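Local coordinates for putative general stress protein 26 (PDB 2QEA) that is of uncertain function but belongs to the pyridoxamine 5'-phosphate oxidase-like family and so probably binds a flavin, with calcium ions bound in the crystal, at residues 6-9 with 10-13; 128-132 with 133-137. All coordinates share one frame; numbering follows the deposited sequence.

Interaction 1: residues 6-9 with 10-13; sequences THEF and WDRL. With CA (calcium ion), chain E.
F9 turns the edge of its ring onto the indole face of W10, an edge-to-face pair whose centroids lie 5.1 Å apart with the planes at 76°. CE2 of F9 sits above the centre of the indole. With CG anti to the backbone N, the phenyl ring runs alongside L13, where F9 CZ comes to 3.5 Å from L13 CD2. This buried flank belongs to helix 2-13, which lays one side on the antiparallel sheet of the flavin-binding-type fold: F9 meets I126, L76 and A78, and W10 meets P121 and I44. Of the i to i+4 backbone bonds, W10 N to T6 O is weak; the others, such as D11 N to H7 O at 2.9 Å, are regular. The other flank, with E8, D11 and R12, is polar and partly exposed. Bent at chi2 (64°), the E8 chain brings OE2 to 2.8 Å from R12 NE in a salt bridge; its N-H...O angle is only 118°, so the hydrogen bond is weak. E8 OE1 and D11 OD2, two acceptors, stand 3.2 Å apart, a proximity that the calcium probably eases. That ion is bound by D11 O at 2.4 Å and D11 OD1 at 2.5 Å, with a water, E14 and D38.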
# COMPACT_ATOMS: atom_id res chain seq x y z
N THR A 6 -13.19 11.86 -6.09
CA THR A 6 -13.47 10.55 -6.70
C THR A 6 -12.89 10.49 -8.12
O THR A 6 -12.24 9.51 -8.48
CB THR A 6 -14.99 10.24 -6.79
OG1 THR A 6 -15.61 10.48 -5.52
CG2 THR A 6 -15.22 8.79 -7.20
N HIS A 7 -13.15 11.53 -8.93
CA HIS A 7 -12.61 11.63 -10.30
C HIS A 7 -11.07 11.57 -10.31
O HIS A 7 -10.50 10.87 -11.14
CB HIS A 7 -13.08 12.91 -11.03
CG HIS A 7 -14.51 12.87 -11.46
ND1 HIS A 7 -15.50 13.62 -10.85
CD2 HIS A 7 -15.12 12.18 -12.46
CE1 HIS A 7 -16.65 13.39 -11.45
NE2 HIS A 7 -16.45 12.52 -12.42
N GLU A 8 -10.44 12.26 -9.36
CA GLU A 8 -8.98 12.29 -9.22
C GLU A 8 -8.39 10.93 -8.78
O GLU A 8 -7.25 10.63 -9.13
CB GLU A 8 -8.54 13.40 -8.25
CG GLU A 8 -7.04 13.72 -8.20
CD GLU A 8 -6.47 14.28 -9.51
OE1 GLU A 8 -7.24 14.63 -10.43
OE2 GLU A 8 -5.24 14.40 -9.61
N PHE A 9 -9.16 10.16 -8.01
CA PHE A 9 -8.75 8.80 -7.61
C PHE A 9 -8.58 7.92 -8.87
O PHE A 9 -7.53 7.30 -9.05
CB PHE A 9 -9.75 8.17 -6.61
CG PHE A 9 -9.61 6.67 -6.46
CD1 PHE A 9 -8.68 6.13 -5.58
CD2 PHE A 9 -10.42 5.81 -7.21
CE1 PHE A 9 -8.55 4.74 -5.45
CE2 PHE A 9 -10.29 4.42 -7.10
CZ PHE A 9 -9.36 3.88 -6.21
N TRP A 10 -9.61 7.88 -9.71
CA TRP A 10 -9.58 7.12 -10.98
C TRP A 10 -8.55 7.68 -11.96
O TRP A 10 -7.95 6.93 -12.74
CB TRP A 10 -10.95 7.10 -11.67
CG TRP A 10 -12.01 6.40 -10.89
CD1 TRP A 10 -13.08 6.98 -10.28
CD2 TRP A 10 -12.09 5.00 -10.62
NE1 TRP A 10 -13.84 6.02 -9.65
CE2 TRP A 10 -13.26 4.80 -9.84
CE3 TRP A 10 -11.30 3.89 -10.96
CZ2 TRP A 10 -13.65 3.53 -9.40
CZ3 TRP A 10 -11.69 2.62 -10.52
CH2 TRP A 10 -12.86 2.46 -9.74
N ASP A 11 -8.36 9.00 -11.91
CA ASP A 11 -7.38 9.71 -12.73
C ASP A 11 -5.97 9.19 -12.45
O ASP A 11 -5.24 8.85 -13.39
CB ASP A 11 -7.47 11.22 -12.46
CG ASP A 11 -6.70 12.07 -13.44
OD1 ASP A 11 -6.08 11.56 -14.39
OD2 ASP A 11 -6.71 13.31 -13.28
N ARG A 12 -5.60 9.10 -11.17
CA ARG A 12 -4.25 8.66 -10.77
C ARG A 12 -4.04 7.15 -10.65
O ARG A 12 -2.90 6.70 -10.78
CB ARG A 12 -3.85 9.35 -9.47
CG ARG A 12 -3.77 10.85 -9.62
CD ARG A 12 -3.31 11.47 -8.36
NE ARG A 12 -3.21 12.92 -8.46
CZ ARG A 12 -2.88 13.73 -7.45
NH1 ARG A 12 -2.56 13.24 -6.25
NH2 ARG A 12 -2.84 15.04 -7.65
N LEU A 13 -5.12 6.39 -10.41
CA LEU A 13 -5.03 4.92 -10.24
C LEU A 13 -4.43 4.16 -11.44
O LEU A 13 -3.84 3.09 -11.25
CB LEU A 13 -6.40 4.32 -9.86
CG LEU A 13 -6.51 2.83 -9.54
CD1 LEU A 13 -5.55 2.42 -8.44
CD2 LEU A 13 -7.94 2.48 -9.13
CA CA E . -5.18 9.57 -15.67
O HOH W 1 -2.58 9.05 -16.09

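Interaction 2: residues 128-132 with 133-137; sequences ITEGG and GARFL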
# COMPACT_ATOMS: atom_id res chain seq x y z
N ILE A 128 -5.15 12.39 -1.49
CA ILE A 128 -4.58 12.87 -2.75
C ILE A 128 -3.54 13.92 -2.34
O ILE A 128 -3.90 14.89 -1.68
CB ILE A 128 -5.69 13.52 -3.62
CG1 ILE A 128 -6.78 12.50 -4.00
CG2 ILE A 128 -5.14 14.14 -4.89
CD1 ILE A 128 -6.30 11.34 -4.84
N THR A 129 -2.27 13.72 -2.71
CA THR A 129 -1.17 14.67 -2.37
C THR A 129 -0.32 15.05 -3.58
O THR A 129 -0.34 14.37 -4.60
CB THR A 129 -0.21 14.10 -1.29
OG1 THR A 129 0.59 13.04 -1.84
CG2 THR A 129 -0.98 13.59 -0.07
N GLU A 130 0.49 16.09 -3.41
CA GLU A 130 1.38 16.61 -4.47
C GLU A 130 2.55 15.67 -4.89
O GLU A 130 3.25 15.98 -5.86
CB GLU A 130 1.88 18.01 -4.11
CG GLU A 130 0.74 19.06 -4.06
CD GLU A 130 1.13 20.43 -3.51
OE1 GLU A 130 0.36 21.38 -3.74
OE2 GLU A 130 2.18 20.57 -2.84
N GLY A 131 2.76 14.56 -4.16
CA GLY A 131 3.77 13.55 -4.48
C GLY A 131 4.96 13.60 -3.54
O GLY A 131 4.82 14.02 -2.39
N GLY A 132 6.11 13.15 -4.04
CA GLY A 132 7.39 13.17 -3.29
C GLY A 132 8.58 13.60 -4.13
O GLY A 132 9.71 13.17 -3.87
N GLY A 133 8.33 14.47 -5.12
CA GLY A 133 9.34 14.98 -6.05
C GLY A 133 9.65 16.45 -5.81
O GLY A 133 9.74 16.88 -4.66
N ALA A 134 9.78 17.21 -6.90
CA ALA A 134 10.12 18.64 -6.86
C ALA A 134 9.17 19.51 -6.03
O ALA A 134 9.63 20.38 -5.28
CB ALA A 134 10.23 19.21 -8.28
N ARG A 135 7.86 19.27 -6.16
CA ARG A 135 6.85 20.06 -5.44
C ARG A 135 6.82 19.77 -3.93
O ARG A 135 6.57 20.69 -3.14
CB ARG A 135 5.45 19.91 -6.07
CG ARG A 135 4.33 20.77 -5.44
CD ARG A 135 4.61 22.28 -5.46
NE ARG A 135 3.65 23.03 -4.65
CZ ARG A 135 2.43 23.44 -5.03
NH1 ARG A 135 1.94 23.18 -6.25
NH2 ARG A 135 1.67 24.12 -4.16
N PHE A 136 7.04 18.51 -3.53
CA PHE A 136 7.09 18.12 -2.11
C PHE A 136 8.27 18.78 -1.38
O PHE A 136 8.09 19.29 -0.27
CB PHE A 136 7.14 16.59 -1.95
CG PHE A 136 7.24 16.13 -0.52
CD1 PHE A 136 6.11 16.13 0.31
CD2 PHE A 136 8.46 15.68 0.01
CE1 PHE A 136 6.19 15.70 1.65
CE2 PHE A 136 8.55 15.24 1.35
CZ PHE A 136 7.41 15.25 2.17
N LEU A 137 9.45 18.76 -2.00
CA LEU A 137 10.65 19.40 -1.44
C LEU A 137 10.46 20.92 -1.30
O LEU A 137 10.88 21.50 -0.30
CB LEU A 137 11.90 19.11 -2.29
CG LEU A 137 12.34 17.65 -2.44
CD1 LEU A 137 13.51 17.56 -3.41
CD2 LEU A 137 12.71 17.02 -1.10
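A surface salt bridge across a glycine turn joins E130, just past the end of strand 114-129, to R135 in the first turn of helix 134-146. E130 OE1 lies 3.1 Å from R135 NH2, yet it stands 3.0 Å above the guanidinium plane and toward its rim. No N-H points at the oxygen, so the attraction rests on charge alone. The carboxylate and guanidinium planes are 50° apart. E130 reaches over with its chain extended beyond CG, while R135 bends at chi2 (58°) to fold back across it; E130 OE2 comes to 3.4 Å from R135 CG, so the carboxylate also rests on the aliphatic part of the arginine. Between the charged residues, G131, G132 and G133 carry the chain round. G131 adopts a positive phi of 106°, part of a backbone conformation readily open to glycine. G133 takes the N-cap position, and its O receives L137 N at 3.3 Å in the opening helical turn. On another side of the helix, F136 CB packs 3.5 Å from G131 O and 3.7 Å from G132 CA. F136 also packs on V100 of the second subunit. Behind the turn, strand 114-129 remains tied into the sheet, with I128 paired to E154 and T129 to G75, while I128 packs against helix 2-13.

Overall arrangement
Interaction 1 comes first along the chain, within helix 2-13 near the N-terminus; interaction 2 follows more than a hundred residues later, where strand 114-129 gives way to helix 134-146. Their centres are about 17 Å apart, yet they meet at strand 114-129: R12 NH1 lies 3.0 Å from T129 O, a probable hydrogen bond, and E8 CG packs 3.8 Å from I128 CG2. Interaction 1 lies about 10 Å from the chain centre, interaction 2 about 20 Å. Strand 114-129, together with strands 76-87 and 44-49, packs against the N-terminal helix, and at its end leads to the peripheral helix, whose first turn reaches the second subunit.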